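Local coordinates for putative amidohydrolase (Unidentified, PDB 3FEQ), which probably acts as a zinc-dependent prolidase of the amidohydrolase superfamily, hydrolysing dipeptides that end in proline, at residues Thr6-Gly11 and Ile50-Lys55; Glu23-Val28 and Val37-Val42; Lys55-Gly60 and Gly367-Gly372; Ala96-Gly101 and Thr406-Gln411; Asp376-Asp381 and Glu399-Arg404. One frame throughout, in Å; residues are numbered along the deposited sequence.

Contact 1. Residues Thr6-Gly11 and Ile50-Lys55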
# COMPACT_ATOMS: atom_id res chain seq x y z
N THR C 6 49.92 -21.55 -25.88
CA THR C 6 49.60 -22.97 -25.95
C THR C 6 49.49 -23.45 -27.39
O THR C 6 49.08 -22.70 -28.28
CB THR C 6 48.29 -23.28 -25.19
OG1 THR C 6 48.45 -22.92 -23.81
CG2 THR C 6 47.92 -24.76 -25.26
N VAL C 7 49.87 -24.71 -27.63
CA VAL C 7 49.74 -25.30 -28.94
C VAL C 7 49.09 -26.67 -28.87
O VAL C 7 49.61 -27.58 -28.23
CB VAL C 7 51.11 -25.44 -29.63
CG1 VAL C 7 50.97 -26.23 -30.93
CG2 VAL C 7 51.71 -24.07 -29.89
N LEU C 8 47.95 -26.81 -29.55
CA LEU C 8 47.47 -28.14 -29.91
C LEU C 8 48.14 -28.56 -31.20
O LEU C 8 47.92 -27.93 -32.23
CB LEU C 8 45.96 -28.13 -30.12
CG LEU C 8 44.99 -27.82 -28.98
CD1 LEU C 8 45.56 -28.24 -27.64
CD2 LEU C 8 44.62 -26.35 -28.96
N GLN C 9 48.93 -29.62 -31.14
CA GLN C 9 49.80 -29.99 -32.25
C GLN C 9 49.39 -31.26 -32.99
O GLN C 9 49.10 -32.29 -32.37
CB GLN C 9 51.25 -30.07 -31.81
CG GLN C 9 51.47 -30.80 -30.51
CD GLN C 9 52.89 -30.63 -29.99
OE1 GLN C 9 53.58 -29.67 -30.34
NE2 GLN C 9 53.32 -31.58 -29.16
N GLY C 10 49.35 -31.17 -34.32
CA GLY C 10 49.13 -32.32 -35.19
C GLY C 10 47.70 -32.81 -35.18
O GLY C 10 47.43 -33.99 -35.44
N GLY C 11 46.78 -31.90 -34.87
CA GLY C 11 45.35 -32.22 -34.82
C GLY C 11 44.71 -32.22 -36.19
O GLY C 11 45.27 -31.66 -37.14
N ILE C 50 50.24 -29.68 -26.24
CA ILE C 50 49.35 -30.80 -25.98
C ILE C 50 49.24 -31.61 -27.26
O ILE C 50 48.85 -31.09 -28.31
CB ILE C 50 47.96 -30.30 -25.54
CG1 ILE C 50 48.09 -29.45 -24.27
CG2 ILE C 50 47.03 -31.47 -25.28
CD1 ILE C 50 46.96 -28.46 -24.08
N ASP C 51 49.65 -32.88 -27.20
CA ASP C 51 49.74 -33.71 -28.40
C ASP C 51 48.38 -34.25 -28.81
O ASP C 51 47.78 -35.06 -28.10
CB ASP C 51 50.75 -34.85 -28.22
CG ASP C 51 51.28 -35.38 -29.55
OD1 ASP C 51 50.77 -36.41 -30.04
OD2 ASP C 51 52.21 -34.76 -30.12
N VAL C 52 47.91 -33.79 -29.95
CA VAL C 52 46.59 -34.13 -30.45
C VAL C 52 46.72 -34.89 -31.76
O VAL C 52 46.12 -34.52 -32.77
CB VAL C 52 45.76 -32.88 -30.66
CG1 VAL C 52 44.29 -33.24 -30.83
CG2 VAL C 52 45.93 -31.92 -29.49
N ARG C 53 47.51 -35.96 -31.74
CA ARG C 53 47.76 -36.74 -32.95
C ARG C 53 46.56 -37.65 -33.25
O ARG C 53 46.03 -38.30 -32.34
CB ARG C 53 49.10 -37.50 -32.85
CG ARG C 53 49.04 -39.03 -32.66
CD ARG C 53 48.61 -39.48 -31.25
NE ARG C 53 49.35 -38.81 -30.19
CZ ARG C 53 49.00 -38.80 -28.91
NH1 ARG C 53 49.75 -38.16 -28.02
NH2 ARG C 53 47.89 -39.41 -28.51
N GLY C 54 46.10 -37.62 -34.50
CA GLY C 54 45.00 -38.47 -34.94
C GLY C 54 43.72 -38.25 -34.15
O GLY C 54 42.97 -39.20 -33.88
N LYS C 55 43.49 -37.00 -33.75
CA LYS C 55 42.31 -36.62 -32.99
C LYS C 55 41.70 -35.33 -33.53
O LYS C 55 42.42 -34.42 -33.92
CB LYS C 55 42.65 -36.47 -31.51
CG LYS C 55 42.59 -37.80 -30.78
CD LYS C 55 43.10 -37.69 -29.37
CE LYS C 55 44.61 -37.67 -29.35
NZ LYS C 55 45.12 -37.77 -27.96
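Leu8 and Ile50 are paired across two parallel strands, and their side chains lie side by side, pointing the same way off one face of the sheet. Ile50 shows how the pair fits. Its CB lies 3.8 Å from Leu8 CD1. From CB the CG2 branch, anti to the backbone N, turns toward the ring of Tyr400 on strand 398-403. The CG1 branch, anti to the carbonyl carbon (chi1 -59°), leads to the tip, where Ile50 CD1 meets Leu8 CD1 again at 3.8 Å and Thr6 CG2 at 4.0 Å. Nearer the backbone, Leu8 CB rests on Val52 CG2 at 3.8 Å, so this apolar patch runs from Thr6 to Val52.

Three backbone bonds fix the register: Ile50 N to Val7 O, Gln9 N to Ile50 O (3.2 Å, the straightest, 170° at the hydrogen) and Val52 N to Gln9 O. Beyond them, Gly10 has a positive phi, and the chain turns a corner that sends it to a different part of the sheet. The face of Gln9 and Asp51 is polar. Gln9 CG lies 3.4 Å from Ile50 O, and the amide crosses the carboxylate at about a right angle. Gln9 NE2 is 3.5 Å from Asp51 OD2, a polar approach rather than a hydrogen bond. Asp51 OD1 forms a salt bridge with Arg53 NE (2.8 Å) within its own segment, its hydrogen bonds weak in angle. With no polar side-chain bond between the segments, the backbone bonds and apolar packing carry the contact.

Contact 2. Residues Glu23-Val28 and Val37-Val42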
# COMPACT_ATOMS: atom_id res chain seq x y z
N GLU C 23 43.97 -32.44 -41.78
CA GLU C 23 44.82 -33.28 -40.95
C GLU C 23 46.15 -32.63 -40.64
O GLU C 23 46.61 -31.74 -41.36
CB GLU C 23 45.03 -34.67 -41.56
CG GLU C 23 45.06 -34.71 -43.06
CD GLU C 23 43.68 -34.94 -43.65
OE1 GLU C 23 43.24 -34.12 -44.48
OE2 GLU C 23 43.03 -35.94 -43.26
N HIS C 24 46.71 -33.02 -39.49
CA HIS C 24 48.01 -32.55 -39.01
C HIS C 24 48.21 -31.04 -38.99
O HIS C 24 49.33 -30.56 -39.13
CB HIS C 24 49.15 -33.26 -39.75
CG HIS C 24 49.18 -34.73 -39.49
ND1 HIS C 24 49.85 -35.29 -38.42
CD2 HIS C 24 48.55 -35.76 -40.11
CE1 HIS C 24 49.67 -36.60 -38.42
NE2 HIS C 24 48.88 -36.91 -39.43
N HIS C 25 47.13 -30.30 -38.80
CA HIS C 25 47.25 -28.87 -38.56
C HIS C 25 47.40 -28.57 -37.09
O HIS C 25 46.71 -29.14 -36.25
CB HIS C 25 46.04 -28.12 -39.10
CG HIS C 25 46.09 -27.89 -40.58
ND1 HIS C 25 46.13 -28.91 -41.49
CD2 HIS C 25 46.08 -26.74 -41.29
CE1 HIS C 25 46.15 -28.41 -42.71
NE2 HIS C 25 46.11 -27.09 -42.62
N HIS C 26 48.33 -27.68 -36.79
CA HIS C 26 48.56 -27.21 -35.43
C HIS C 26 47.68 -25.98 -35.20
O HIS C 26 47.38 -25.23 -36.13
CB HIS C 26 50.03 -26.85 -35.23
CG HIS C 26 50.99 -27.97 -35.52
ND1 HIS C 26 51.90 -28.43 -34.59
CD2 HIS C 26 51.20 -28.70 -36.64
CE1 HIS C 26 52.61 -29.40 -35.12
NE2 HIS C 26 52.20 -29.59 -36.36
N VAL C 27 47.25 -25.78 -33.96
CA VAL C 27 46.53 -24.57 -33.61
C VAL C 27 47.14 -23.88 -32.39
O VAL C 27 47.29 -24.48 -31.33
CB VAL C 27 45.02 -24.83 -33.41
CG1 VAL C 27 44.78 -26.22 -32.91
CG2 VAL C 27 44.41 -23.81 -32.46
N VAL C 28 47.52 -22.62 -32.58
CA VAL C 28 48.33 -21.90 -31.61
C VAL C 28 47.52 -20.85 -30.86
O VAL C 28 47.01 -19.89 -31.44
CB VAL C 28 49.52 -21.21 -32.27
CG1 VAL C 28 50.44 -20.64 -31.22
CG2 VAL C 28 50.26 -22.18 -33.16
N VAL C 37 46.35 -21.12 -37.29
CA VAL C 37 46.06 -22.49 -37.68
C VAL C 37 46.86 -22.83 -38.92
O VAL C 37 46.71 -22.20 -39.97
CB VAL C 37 44.57 -22.71 -37.95
CG1 VAL C 37 44.23 -24.19 -37.82
CG2 VAL C 37 43.73 -21.87 -37.01
N THR C 38 47.72 -23.84 -38.81
CA THR C 38 48.78 -24.06 -39.79
C THR C 38 49.42 -25.44 -39.62
O THR C 38 49.16 -26.13 -38.63
CB THR C 38 49.88 -22.98 -39.68
OG1 THR C 38 50.62 -22.94 -40.91
CG2 THR C 38 50.82 -23.29 -38.53
N ASP C 39 50.24 -25.83 -40.58
CA ASP C 39 51.03 -27.04 -40.47
C ASP C 39 52.53 -26.74 -40.56
O ASP C 39 53.36 -27.58 -40.24
CB ASP C 39 50.63 -28.05 -41.55
CG ASP C 39 50.39 -27.39 -42.89
OD1 ASP C 39 50.44 -26.15 -42.97
OD2 ASP C 39 50.14 -28.12 -43.88
N ARG C 40 52.85 -25.53 -41.01
CA ARG C 40 54.12 -24.90 -40.67
C ARG C 40 54.55 -25.27 -39.26
O ARG C 40 54.08 -24.68 -38.28
CB ARG C 40 54.02 -23.38 -40.82
CG ARG C 40 55.10 -22.62 -40.07
CD ARG C 40 54.56 -21.30 -39.52
NE ARG C 40 54.94 -21.10 -38.13
CZ ARG C 40 55.85 -20.21 -37.72
NH1 ARG C 40 56.48 -19.45 -38.61
NH2 ARG C 40 56.13 -20.09 -36.43
N PRO C 41 55.45 -26.23 -39.15
CA PRO C 41 56.18 -26.47 -37.90
C PRO C 41 56.35 -25.19 -37.08
O PRO C 41 56.88 -24.20 -37.59
CB PRO C 41 57.55 -26.97 -38.38
CG PRO C 41 57.71 -26.34 -39.72
CD PRO C 41 56.34 -26.29 -40.32
N VAL C 42 55.89 -25.22 -35.83
CA VAL C 42 55.95 -24.04 -34.97
C VAL C 42 57.18 -24.08 -34.07
O VAL C 42 57.44 -25.08 -33.41
CB VAL C 42 54.69 -23.92 -34.10
CG1 VAL C 42 53.62 -23.12 -34.83
CG2 VAL C 42 54.17 -25.30 -33.72
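CG of His25 stands anti to its own carbonyl carbon (chi1 -80°), while CG of Asp39 sits between its backbone N and carbonyl carbon (chi1 41°). These torsions bring the two CG atoms to the same side, and the side chains lie alongside each other, pointing the same way. The ring and carboxylate planes are 14° apart. Asp39 CG lies over one face of the ring, offset toward the rim, and the closest approach of the two side chains is His25 CE1 to Asp39 OD2 at 4.2 Å, too far for a bond. What holds the ring is local: His25 ND1 donates to Glu23 O at 2.9 Å, an acceptor close to the ring plane, although the donor stands above the plane of that carbonyl.

The hairpin of strands 20-30 and 33-38, part of the beta domain that accompanies the TIM barrel in this superfamily, supplies the framework. His26 and Thr38 form an antiparallel hydrogen-bonded pair, with Thr38 N to His26 O at 3.0 Å and the return bond from His26 N to Thr38 O. Next to them, Val27 and Val37 form a non-hydrogen-bonded pair, and Val37 CG1 comes within 3.7 Å of His26 O.

On the His26-Thr38 face the imidazole of His26 presents its edge to Thr38 O, which is 3.8 Å from His26 CD2. Past the end of strand 33-38, Val42 returns with its CB directed at the hairpin and slides past two side chains in the opposite direction. Val42 CG2 touches His26 ND1 at 4.0 Å, and Val42 CG1 touches Val28 CG2 at 3.9 Å.

Contact 3. Residues Lys55-Gly60 and Gly367-Gly372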
# COMPACT_ATOMS: atom_id res chain seq x y z
N LYS C 55 43.49 -37.00 -33.75
CA LYS C 55 42.31 -36.62 -32.99
C LYS C 55 41.70 -35.33 -33.53
O LYS C 55 42.42 -34.42 -33.92
CB LYS C 55 42.65 -36.47 -31.51
CG LYS C 55 42.59 -37.80 -30.78
CD LYS C 55 43.10 -37.69 -29.37
CE LYS C 55 44.61 -37.67 -29.35
NZ LYS C 55 45.12 -37.77 -27.96
N THR C 56 40.38 -35.29 -33.58
CA THR C 56 39.69 -34.16 -34.17
C THR C 56 39.59 -33.00 -33.20
O THR C 56 39.06 -33.14 -32.11
CB THR C 56 38.29 -34.55 -34.63
OG1 THR C 56 38.39 -35.56 -35.63
CG2 THR C 56 37.57 -33.35 -35.21
N VAL C 57 40.12 -31.86 -33.60
CA VAL C 57 39.96 -30.64 -32.80
C VAL C 57 38.97 -29.69 -33.47
O VAL C 57 39.16 -29.29 -34.62
CB VAL C 57 41.33 -29.96 -32.48
CG1 VAL C 57 42.31 -30.15 -33.61
CG2 VAL C 57 41.16 -28.49 -32.15
N MET C 58 37.88 -29.41 -32.77
CA MET C 58 36.81 -28.55 -33.30
C MET C 58 36.44 -27.44 -32.32
O MET C 58 36.89 -27.45 -31.19
CB MET C 58 35.59 -29.38 -33.72
CG MET C 58 34.94 -30.20 -32.62
SD MET C 58 33.53 -31.11 -33.29
CE MET C 58 32.48 -29.78 -33.87
N PRO C 59 35.64 -26.46 -32.77
CA PRO C 59 35.21 -25.46 -31.80
C PRO C 59 34.35 -26.10 -30.71
O PRO C 59 33.69 -27.12 -30.95
CB PRO C 59 34.35 -24.49 -32.63
CG PRO C 59 34.68 -24.77 -34.04
CD PRO C 59 35.08 -26.21 -34.11
N GLY C 60 34.40 -25.53 -29.52
CA GLY C 60 33.57 -25.99 -28.42
C GLY C 60 32.11 -25.75 -28.74
O GLY C 60 31.78 -24.79 -29.45
N GLY C 367 32.48 -20.64 -32.28
CA GLY C 367 31.96 -21.58 -33.27
C GLY C 367 32.80 -21.75 -34.52
O GLY C 367 32.38 -22.37 -35.49
N VAL C 368 34.01 -21.21 -34.49
CA VAL C 368 34.91 -21.32 -35.64
C VAL C 368 36.37 -21.35 -35.19
O VAL C 368 36.76 -20.56 -34.32
CB VAL C 368 34.64 -20.19 -36.69
CG1 VAL C 368 35.01 -18.81 -36.14
CG2 VAL C 368 35.34 -20.48 -38.00
N ILE C 369 37.15 -22.30 -35.71
CA ILE C 369 38.60 -22.28 -35.51
C ILE C 369 39.27 -21.44 -36.58
O ILE C 369 39.55 -21.91 -37.68
CB ILE C 369 39.23 -23.69 -35.48
CG1 ILE C 369 38.52 -24.58 -34.47
CG2 ILE C 369 40.70 -23.61 -35.12
CD1 ILE C 369 39.12 -25.95 -34.36
N ALA C 370 39.50 -20.18 -36.26
CA ALA C 370 40.09 -19.24 -37.19
C ALA C 370 40.93 -18.27 -36.40
O ALA C 370 40.83 -18.20 -35.18
CB ALA C 370 39.01 -18.50 -37.95
N VAL C 371 41.78 -17.53 -37.10
CA VAL C 371 42.68 -16.60 -36.44
C VAL C 371 41.86 -15.43 -35.91
O VAL C 371 41.03 -14.87 -36.61
CB VAL C 371 43.80 -16.11 -37.39
CG1 VAL C 371 44.63 -15.03 -36.73
CG2 VAL C 371 44.68 -17.29 -37.80
N GLY C 372 42.04 -15.12 -34.63
CA GLY C 372 41.37 -13.99 -34.03
C GLY C 372 40.18 -14.41 -33.18
O GLY C 372 39.69 -13.63 -32.38
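Ile369 and Pro59 bury the most surface here, joining the loop before strand 377-380 to strand 56-66, which runs from the beta domain into the TIM barrel and carries the zinc ligand His65 near its far end. The contact is apolar packing, and the two segments meet without a hydrogen bond between them.

Ile369 points its CB at the strand. Its CG1, anti to the carbonyl carbon (chi1 -53°), is thereby placed 3.8 Å from Pro59 CD. The chain then continues extended, and CD1, anti to CA (chi2 -178°), is carried on to the strand backbone, with Ile369 CD1 3.6 Å from Met58 CA. The same methyl meets Val57 CG2 at 3.9 Å, the two side chains crossing at about a right angle. Around this point Ile369 also packs on Val13, Ile34, Val37 and Leu377, which places its side chain among several strands of the beta domain.

Pro59 carries the other half of the contact. Its ring crosses Ile369 obliquely at CD, while its CB and CG press on the backbone at the start of the loop. Gly367 has a positive phi, a conformation that glycine readily adopts. It is the Gly367-Val368 peptide on which the proline packs: Pro59 CB lies 3.8 Å from Val368 N, and Pro59 CG is 3.6 Å from both Gly367 C and Gly367 O.

Contact 4. Residues Ala96-Gly101 and Thr406-Gln411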
# COMPACT_ATOMS: atom_id res chain seq x y z
N ALA C 96 28.75 -30.72 -15.69
CA ALA C 96 28.51 -31.82 -16.61
C ALA C 96 28.36 -31.34 -18.07
O ALA C 96 28.90 -31.97 -18.98
CB ALA C 96 27.30 -32.62 -16.17
N MET C 97 27.67 -30.23 -18.28
CA MET C 97 27.53 -29.69 -19.64
C MET C 97 28.91 -29.39 -20.23
O MET C 97 29.16 -29.61 -21.43
CB MET C 97 26.69 -28.41 -19.64
CG MET C 97 25.20 -28.61 -19.46
SD MET C 97 24.34 -27.04 -19.62
CE MET C 97 22.67 -27.53 -19.28
N LEU C 98 29.82 -28.91 -19.38
CA LEU C 98 31.13 -28.52 -19.84
C LEU C 98 31.92 -29.76 -20.24
O LEU C 98 32.55 -29.77 -21.29
CB LEU C 98 31.87 -27.73 -18.76
CG LEU C 98 33.27 -27.23 -19.10
CD1 LEU C 98 33.23 -26.17 -20.20
CD2 LEU C 98 33.97 -26.71 -17.84
N SER C 99 31.79 -30.82 -19.45
CA SER C 99 32.52 -32.05 -19.74
C SER C 99 32.05 -32.73 -21.03
O SER C 99 32.82 -33.38 -21.71
CB SER C 99 32.47 -33.03 -18.56
OG SER C 99 31.22 -33.67 -18.48
N ARG C 100 30.79 -32.54 -21.39
CA ARG C 100 30.31 -33.06 -22.65
C ARG C 100 30.79 -32.23 -23.85
O ARG C 100 30.49 -32.57 -24.98
CB ARG C 100 28.79 -33.13 -22.63
CG ARG C 100 28.25 -34.09 -21.60
CD ARG C 100 26.76 -34.29 -21.79
NE ARG C 100 25.98 -33.20 -21.22
CZ ARG C 100 25.55 -33.17 -19.97
NH1 ARG C 100 25.83 -34.19 -19.17
NH2 ARG C 100 24.85 -32.14 -19.53
N GLY C 101 31.51 -31.14 -23.61
CA GLY C 101 32.04 -30.34 -24.70
C GLY C 101 31.32 -29.02 -24.98
O GLY C 101 31.67 -28.29 -25.90
N THR C 406 42.45 -21.49 -21.70
CA THR C 406 42.90 -22.46 -20.71
C THR C 406 42.21 -23.83 -20.78
O THR C 406 41.09 -23.96 -21.27
CB THR C 406 42.86 -21.88 -19.28
OG1 THR C 406 42.03 -22.71 -18.47
CG2 THR C 406 42.31 -20.45 -19.27
N LEU C 407 42.91 -24.86 -20.33
CA LEU C 407 42.41 -26.23 -20.39
C LEU C 407 41.57 -26.54 -19.15
O LEU C 407 41.99 -26.29 -18.03
CB LEU C 407 43.58 -27.22 -20.53
CG LEU C 407 43.33 -28.70 -20.26
CD1 LEU C 407 42.88 -29.42 -21.51
CD2 LEU C 407 44.55 -29.38 -19.67
N VAL C 408 40.36 -27.05 -19.35
CA VAL C 408 39.43 -27.19 -18.25
C VAL C 408 38.93 -28.62 -18.03
O VAL C 408 38.39 -28.93 -16.97
CB VAL C 408 38.22 -26.26 -18.39
CG1 VAL C 408 37.92 -25.60 -17.07
CG2 VAL C 408 38.49 -25.20 -19.42
N LYS C 409 39.09 -29.48 -19.04
CA LYS C 409 38.72 -30.89 -18.91
C LYS C 409 39.75 -31.81 -19.55
O LYS C 409 40.08 -31.67 -20.72
CB LYS C 409 37.35 -31.16 -19.52
CG LYS C 409 36.18 -30.53 -18.77
CD LYS C 409 35.99 -31.17 -17.40
CE LYS C 409 34.90 -30.51 -16.59
NZ LYS C 409 34.67 -31.27 -15.32
N ARG C 410 40.26 -32.75 -18.76
CA ARG C 410 41.15 -33.78 -19.26
C ARG C 410 40.54 -35.15 -18.98
O ARG C 410 40.35 -35.52 -17.82
CB ARG C 410 42.53 -33.67 -18.60
CG ARG C 410 43.51 -34.78 -18.97
CD ARG C 410 44.66 -34.88 -17.98
NE ARG C 410 45.50 -33.68 -18.00
CZ ARG C 410 46.54 -33.52 -18.80
NH1 ARG C 410 46.88 -34.48 -19.66
NH2 ARG C 410 47.25 -32.40 -18.76
N GLN C 411 40.19 -35.87 -20.03
CA GLN C 411 39.37 -37.06 -19.90
C GLN C 411 39.90 -38.21 -20.75
O GLN C 411 40.65 -39.04 -20.25
CB GLN C 411 37.91 -36.76 -20.28
CG GLN C 411 37.55 -35.27 -20.30
CD GLN C 411 36.10 -34.99 -19.95
OE1 GLN C 411 35.52 -35.62 -19.07
NE2 GLN C 411 35.51 -34.01 -20.62
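Leu98 and Ser99, on the last turn of helix 90-99, meet Val408 and Lys409 of strand 406-410 and Gln411 beyond them. CG of Leu98 is anti to the backbone N (chi1 -179°), and its CD2 methyl touches both Val408 CG1 at 4.2 Å, where the side chains cross at about a right angle, and Lys409 CE at 4.1 Å. Lys409 bends at chi2 (-67°), the torsion that turns CD aside, and its aliphatic part lies against the helix with CE 4.0 Å from Ser99 CB. Its NZ leads on to a long, weak ion pair with Asp95.

Ser99 OG bonds back to Ala96 O at 2.9 Å, an acceptor that also receives Arg100 N. Gln411 NE2 donates to Ser99 O at 3.0 Å, in the carbonyl plane on a lone pair but bent (132° at the hydrogen); the glutamine is poorly ordered, so this bond is tentative. On the strand side, Val408 and Lys409 both face Val401 in a classic beta bulge. On the helix side, Gly101 closes the turn as a Schellman motif, and strand 102-107 follows at once, completing a beta-alpha-beta crossover from strand 56-66 in the TIM barrel.

Contact 5. Residues Asp376-Asp381 and Glu399-Arg404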
# COMPACT_ATOMS: atom_id res chain seq x y z
N ASP C 376 37.88 -21.54 -27.57
CA ASP C 376 36.95 -22.52 -27.03
C ASP C 376 37.00 -23.76 -27.91
O ASP C 376 36.40 -23.79 -28.97
CB ASP C 376 35.53 -21.95 -26.99
CG ASP C 376 35.28 -21.04 -25.78
OD1 ASP C 376 36.26 -20.68 -25.08
OD2 ASP C 376 34.11 -20.69 -25.52
N LEU C 377 37.76 -24.75 -27.47
CA LEU C 377 38.05 -25.92 -28.30
C LEU C 377 37.64 -27.20 -27.62
O LEU C 377 37.69 -27.32 -26.39
CB LEU C 377 39.54 -26.01 -28.63
CG LEU C 377 40.13 -25.14 -29.75
CD1 LEU C 377 39.08 -24.70 -30.76
CD2 LEU C 377 40.86 -23.95 -29.15
N VAL C 378 37.27 -28.17 -28.43
CA VAL C 378 37.04 -29.52 -27.98
C VAL C 378 38.00 -30.42 -28.73
O VAL C 378 38.24 -30.22 -29.92
CB VAL C 378 35.60 -29.96 -28.26
CG1 VAL C 378 35.45 -31.44 -28.10
CG2 VAL C 378 34.66 -29.26 -27.32
N VAL C 379 38.61 -31.36 -28.02
CA VAL C 379 39.42 -32.38 -28.65
C VAL C 379 38.76 -33.75 -28.59
O VAL C 379 38.43 -34.26 -27.53
CB VAL C 379 40.84 -32.39 -28.10
CG1 VAL C 379 41.57 -33.65 -28.53
CG2 VAL C 379 41.58 -31.17 -28.57
N LEU C 380 38.61 -34.35 -29.77
CA LEU C 380 37.68 -35.43 -29.99
C LEU C 380 38.45 -36.65 -30.48
O LEU C 380 39.26 -36.55 -31.40
CB LEU C 380 36.69 -34.99 -31.06
CG LEU C 380 35.20 -35.01 -30.76
CD1 LEU C 380 34.96 -34.72 -29.30
CD2 LEU C 380 34.52 -33.99 -31.64
N ASP C 381 38.19 -37.79 -29.86
CA ASP C 381 38.81 -39.06 -30.25
C ASP C 381 37.99 -39.76 -31.35
O ASP C 381 37.13 -40.59 -31.06
CB ASP C 381 38.93 -39.97 -29.02
CG ASP C 381 39.67 -41.27 -29.30
OD1 ASP C 381 40.78 -41.23 -29.86
OD2 ASP C 381 39.14 -42.35 -28.92
N GLU C 399 38.16 -35.86 -24.91
CA GLU C 399 39.16 -35.95 -23.86
C GLU C 399 39.83 -34.64 -23.50
O GLU C 399 40.48 -34.55 -22.46
CB GLU C 399 40.21 -37.01 -24.16
CG GLU C 399 41.09 -36.70 -25.33
CD GLU C 399 40.79 -37.58 -26.51
OE1 GLU C 399 39.97 -37.17 -27.36
OE2 GLU C 399 41.33 -38.71 -26.55
N TYR C 400 39.66 -33.62 -24.33
CA TYR C 400 40.13 -32.28 -23.96
C TYR C 400 39.08 -31.22 -24.20
O TYR C 400 38.47 -31.17 -25.26
CB TYR C 400 41.41 -31.92 -24.70
CG TYR C 400 42.61 -32.74 -24.31
CD1 TYR C 400 43.17 -32.62 -23.05
CD2 TYR C 400 43.21 -33.61 -25.21
CE1 TYR C 400 44.29 -33.36 -22.69
CE2 TYR C 400 44.31 -34.36 -24.86
CZ TYR C 400 44.85 -34.23 -23.60
OH TYR C 400 45.96 -34.96 -23.23
N VAL C 401 38.87 -30.36 -23.21
CA VAL C 401 38.07 -29.16 -23.43
C VAL C 401 38.86 -27.91 -23.04
O VAL C 401 39.37 -27.80 -21.93
CB VAL C 401 36.73 -29.20 -22.68
CG1 VAL C 401 35.98 -27.91 -22.88
CG2 VAL C 401 35.88 -30.36 -23.15
N LEU C 402 39.00 -27.00 -23.99
CA LEU C 402 39.65 -25.73 -23.71
C LEU C 402 38.63 -24.61 -23.70
O LEU C 402 37.75 -24.55 -24.55
CB LEU C 402 40.70 -25.44 -24.77
CG LEU C 402 42.14 -25.79 -24.41
CD1 LEU C 402 42.33 -27.29 -24.43
CD2 LEU C 402 43.08 -25.12 -25.38
N GLN C 403 38.77 -23.71 -22.74
CA GLN C 403 37.86 -22.59 -22.62
C GLN C 403 38.64 -21.29 -22.46
O GLN C 403 39.52 -21.20 -21.61
CB GLN C 403 36.92 -22.83 -21.44
CG GLN C 403 35.58 -22.14 -21.52
CD GLN C 403 34.59 -22.68 -20.51
OE1 GLN C 403 33.39 -22.70 -20.77
NE2 GLN C 403 35.08 -23.12 -19.36
N ARG C 404 38.36 -20.32 -23.32
CA ARG C 404 39.12 -19.06 -23.35
C ARG C 404 40.61 -19.25 -23.07
O ARG C 404 41.16 -18.71 -22.10
CB ARG C 404 38.51 -18.03 -22.38
CG ARG C 404 37.31 -17.28 -22.94
CD ARG C 404 36.95 -16.06 -22.11
NE ARG C 404 36.48 -16.43 -20.77
CZ ARG C 404 37.01 -15.99 -19.64
NH1 ARG C 404 38.04 -15.15 -19.66
NH2 ARG C 404 36.51 -16.38 -18.48
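Val379 and Tyr400 form the closest apolar pair of these antiparallel strands. They lie side by side, pointing the same way, with Val379 CB 3.5 Å from Tyr400 CB. Val379 CG1 then reaches the edge of the phenol ring, 3.7 Å from Tyr400 CD2. On the same face Leu377 CB meets Leu402 CB at 4.1 Å, while Val378 and Val401 stand on the other.

The backbone sets this register. Leu377 and Leu402 exchange two bonds, and Val379 N donates to Tyr400 O at 2.8 Å. At Val379 O the pattern changes: Glu399 N reaches it at 3.1 Å and Tyr400 N only weakly, a classic beta bulge in which two residues face one. Glu399 CG lies between its backbone N and carbonyl carbon (chi1 67°). Its side chain crosses that of Asp381 obliquely, the carboxylates nearly perpendicular (86°), leaving Glu399 OE2 4.2 Å from Asp381 OD1, two like charges that would be expected to disfavour each other.

At the other end Asp376 OD1 takes a nearly straight bond from Arg404 N (2.8 Å, 179° at the hydrogen), where Arg404 has left the strand with a positive phi. Asp376 OD2 is held in a salt bridge with Arg128, and Arg404 has its own with Glu32. The pair is flanked by strand 406-410 along strand 398-403 and by strand 56-66, where Thr56 and Met58 bond to Leu380 and Val378, and Gly60 to Asp376 just before strand 377-380.

In the fold
All five contacts reach one branched, mixed sheet. Contact 2 is nested inside the chain loop closed by contact 1, their centres 9 Å apart, and Leu8 O probably bonds to Val27 N (2.8 Å). Contact 5 is nested likewise inside contact 4, centres 7 Å apart, with Val408 N to Val401 O at 2.9 Å. Contact 3 touches contacts 1, 2 and 5, sharing Lys55 with contact 1 and joined to contact 5 by a probable hydrogen bond from Leu380 N to Thr56 O (2.7 Å). Contacts 1 and 5 also touch (Val52 CG1 to Val379 CG1 3.6 Å). Strand 56-66 leads to one of the two zinc sites, bound by His65 on it, His67 just beyond and Asp323.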